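Local coordinates for uncharacterized protein (Acinetobacter baumannii, PDB 5D66), which is of unknown function but folds as an ankyrin repeat domain, a scaffold that in other proteins commonly mediates protein-protein binding, at residues Trp136-Glu141 and Ala157-Ala162. Numbering follows the deposited sequence.
Sequences WTALLE and ALLLKA
L159 meets A138 and L139 with its methyls, against the A138 side chain and the adjoining main chain; the one aromatic ring, that of W136, sits on the far side of the 138-144 helix. At the edge of this indole E141 OE2 lies in the ring plane, 3.3 Å from W136 CE3. The same carboxylate oxygen accepts from N132 ND2, while N132 OD1 takes the backbone N-H of W136, so N132 ties the loop to the glutamate. E141 OE1 comes close to E111 OE1, a like-charge approach that may favour a proton on one of the two.

Between the helices, leucine methyls do the touching. L159 reaches out with CG anti to its own carbonyl carbon (chi1 -70°), and its fork straddles the methyl of A138: CD1 and CD2 are each 4.0 Å from A138 CB. CD1 also rests against the main chain, 3.7 Å from L139 N; the nearest CA pair, L139 and L159, is 6.8 Å apart. Beside this, the side chains of L139 and L160 cross at about a right angle and touch methyl to methyl, L139 CD2 to L160 CD2 at 4.1 Å. No hydrogen bond spans the pair.

What fixes the start of the first helix is T137, its N-cap: T137 OG1 accepts from L140 N at 3.0 Å in a nearly straight bond (168°). On the flanks, A138 packs against helix 106-111, L158 against helix 115-124, and L139 against P176. The T137-L140 sequence TALL stands where ankyrin repeats carry their TPLH signature, with threonine capping the first helix and leucine in the core; the helices pack antiparallel as in an ankyrin repeat, and such pairs stack side by side into an elongated solenoid.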
ATOM      1  N   TRP A 136       8.857  -3.465  12.232  1.00  6.47           N
ATOM      2  CA  TRP A 136       7.478  -3.182  12.557  1.00  6.11           C
ATOM      3  C   TRP A 136       6.556  -3.982  11.635  1.00  5.87           C
ATOM      4  O   TRP A 136       6.790  -4.118  10.440  1.00  7.26           O
ATOM      5  CB  TRP A 136       7.117  -1.706  12.511  1.00  6.72           C
ATOM      6  CG  TRP A 136       7.793  -0.844  13.492  1.00  7.40           C
ATOM      7  CD1 TRP A 136       8.225  -1.222  14.727  1.00  7.63           C
ATOM      8  CD2 TRP A 136       8.096   0.543  13.390  1.00  8.01           C
ATOM      9  NE1 TRP A 136       8.765  -0.168  15.399  1.00  8.37           N
ATOM     10  CE2 TRP A 136       8.703   0.936  14.597  1.00  7.93           C
ATOM     11  CE3 TRP A 136       8.040   1.493  12.330  1.00  8.85           C
ATOM     12  CZ2 TRP A 136       9.180   2.244  14.816  1.00 10.36           C
ATOM     13  CZ3 TRP A 136       8.460   2.800  12.565  1.00 10.57           C
ATOM     14  CH2 TRP A 136       9.010   3.171  13.817  1.00 10.02           C
ATOM     15  N   THR A 137       5.464  -4.449  12.219  1.00  5.66           N
ATOM     16  CA  THR A 137       4.321  -5.000  11.525  1.00  5.87           C
ATOM     17  C   THR A 137       3.292  -3.872  11.282  1.00  5.04           C
ATOM     18  O   THR A 137       3.398  -2.766  11.871  1.00  5.80           O
ATOM     19  CB  THR A 137       3.684  -6.082  12.388  1.00  5.87           C
ATOM     20  OG1 THR A 137       3.348  -5.417  13.624  1.00  5.98           O
ATOM     21  CG2 THR A 137       4.529  -7.256  12.654  1.00  7.72           C
ATOM     22  N   ALA A 138       2.241  -4.171  10.556  1.00  4.72           N
ATOM     23  CA  ALA A 138       1.118  -3.255  10.421  1.00  4.74           C
ATOM     24  C   ALA A 138       0.540  -2.893  11.809  1.00  4.41           C
ATOM     25  O   ALA A 138       0.239  -1.760  12.028  1.00  4.70           O
ATOM     26  CB  ALA A 138       0.077  -3.847   9.516  1.00  4.91           C
ATOM     27  N   LEU A 139       0.358  -3.910  12.659  1.00  4.47           N
ATOM     28  CA  LEU A 139      -0.149  -3.704  13.992  1.00  4.65           C
ATOM     29  C   LEU A 139       0.740  -2.728  14.787  1.00  4.47           C
ATOM     30  O   LEU A 139       0.231  -1.781  15.416  1.00  4.87           O
ATOM     31  CB  LEU A 139      -0.303  -5.031  14.716  1.00  5.52           C
ATOM     32  CG  LEU A 139      -0.866  -4.996  16.132  1.00  5.72           C
ATOM     33  CD1 LEU A 139      -2.234  -4.421  16.195  1.00  7.64           C
ATOM     34  CD2 LEU A 139      -0.838  -6.379  16.712  1.00  6.61           C
ATOM     35  N   LEU A 140       2.027  -2.966  14.796  1.00  4.69           N
ATOM     36  CA  LEU A 140       2.945  -2.095  15.527  1.00  5.28           C
ATOM     37  C   LEU A 140       2.874  -0.688  15.002  1.00  5.42           C
ATOM     38  O   LEU A 140       2.826   0.278  15.788  1.00  5.97           O
ATOM     39  CB  LEU A 140       4.355  -2.641  15.529  1.00  5.33           C
ATOM     40  CG  LEU A 140       4.584  -3.827  16.446  1.00  6.28           C
ATOM     41  CD1 LEU A 140       5.830  -4.597  16.080  1.00  6.77           C
ATOM     42  CD2 LEU A 140       4.704  -3.380  17.894  1.00  7.11           C
ATOM     43  N   GLU A 141       2.927  -0.506  13.684  1.00  5.13           N
ATOM     44  CA  GLU A 141       2.836   0.872  13.161  1.00  6.06           C
ATOM     45  C   GLU A 141       1.520   1.542  13.486  1.00  5.56           C
ATOM     46  O   GLU A 141       1.512   2.739  13.773  1.00  6.18           O
ATOM     47  CB  GLU A 141       3.113   0.910  11.663  1.00  6.11           C
ATOM     48  CG  GLU A 141       4.551   0.548  11.317  1.00  6.49           C
ATOM     49  CD  GLU A 141       5.114   1.218  10.062  1.00  8.45           C
ATOM     50  OE1 GLU A 141       4.521   2.110   9.550  1.00 12.67           O
ATOM     51  OE2 GLU A 141       6.210   0.842   9.626  1.00 10.35           O
ATOM     52  N   ALA A 157      -8.477  -3.277  15.316  1.00  4.66           N
ATOM     53  CA  ALA A 157      -9.513  -4.280  15.376  1.00  5.05           C
ATOM     54  C   ALA A 157      -9.538  -5.161  14.138  1.00  4.87           C
ATOM     55  O   ALA A 157      -9.727  -6.370  14.224  1.00  5.91           O
ATOM     56  CB  ALA A 157     -10.837  -3.660  15.679  1.00  5.96           C
ATOM     57  N   LEU A 158      -9.405  -4.537  12.969  1.00  4.91           N
ATOM     58  CA  LEU A 158      -9.406  -5.295  11.694  1.00  4.92           C
ATOM     59  C   LEU A 158      -8.262  -6.261  11.646  1.00  4.66           C
ATOM     60  O   LEU A 158      -8.421  -7.432  11.270  1.00  5.57           O
ATOM     61  CB  LEU A 158      -9.282  -4.355  10.476  1.00  5.39           C
ATOM     62  CG  LEU A 158     -10.507  -3.511  10.134  1.00  6.27           C
ATOM     63  CD1 LEU A 158     -10.155  -2.576   8.966  1.00  7.41           C
ATOM     64  CD2 LEU A 158     -11.664  -4.339   9.768  1.00 10.35           C
ATOM     65  N   LEU A 159      -7.090  -5.808  11.998  1.00  4.25           N
ATOM     66  CA  LEU A 159      -5.862  -6.667  11.949  1.00  4.69           C
ATOM     67  C   LEU A 159      -6.010  -7.863  12.872  1.00  4.32           C
ATOM     68  O   LEU A 159      -5.694  -8.983  12.544  1.00  5.26           O
ATOM     69  CB  LEU A 159      -4.607  -5.885  12.289  1.00  5.04           C
ATOM     70  CG  LEU A 159      -4.214  -4.866  11.178  1.00  4.92           C
ATOM     71  CD1 LEU A 159      -3.204  -3.861  11.786  1.00  5.02           C
ATOM     72  CD2 LEU A 159      -3.570  -5.531   9.978  1.00  6.42           C
ATOM     73  N   LEU A 160      -6.464  -7.581  14.102  1.00  5.06           N
ATOM     74  CA  LEU A 160      -6.591  -8.642  15.103  1.00  5.03           C
ATOM     75  C   LEU A 160      -7.671  -9.642  14.695  1.00  5.22           C
ATOM     76  O   LEU A 160      -7.466 -10.866  14.776  1.00  6.33           O
ATOM     77  CB  LEU A 160      -6.852  -8.069  16.473  1.00  5.65           C
ATOM     78  CG  LEU A 160      -5.700  -7.264  17.071  1.00  5.56           C
ATOM     79  CD1 LEU A 160      -6.198  -6.595  18.368  1.00  6.65           C
ATOM     80  CD2 LEU A 160      -4.505  -8.106  17.332  1.00  5.98           C
ATOM     81  N   LYS A 161      -8.818  -9.184  14.214  1.00  5.34           N
ATOM     82  CA  LYS A 161      -9.883 -10.115  13.839  1.00  6.13           C
ATOM     83  C   LYS A 161      -9.425 -10.968  12.660  1.00  5.87           C
ATOM     84  O   LYS A 161      -9.779 -12.169  12.559  1.00  6.74           O
ATOM     85  CB  LYS A 161     -11.154  -9.361  13.466  1.00  6.51           C
ATOM     86  CG  LYS A 161     -12.321 -10.206  12.960  1.00  8.36           C
ATOM     87  CD  LYS A 161     -12.738 -11.258  13.983  1.00  9.59           C
ATOM     88  CE  LYS A 161     -13.990 -11.911  13.664  1.00 11.39           C
ATOM     89  NZ  LYS A 161     -13.860 -12.761  12.447  1.00 13.98           N
ATOM     90  N   ALA A 162      -8.619 -10.409  11.758  1.00  5.42           N
ATOM     91  CA  ALA A 162      -8.101 -11.136  10.612  1.00  6.15           C
ATOM     92  C   ALA A 162      -7.074 -12.173  10.993  1.00  5.83           C
ATOM     93  O   ALA A 162      -6.760 -12.983  10.149  1.00  8.71           O
ATOM     94  CB  ALA A 162      -7.553 -10.174   9.592  1.00  7.28           C
TER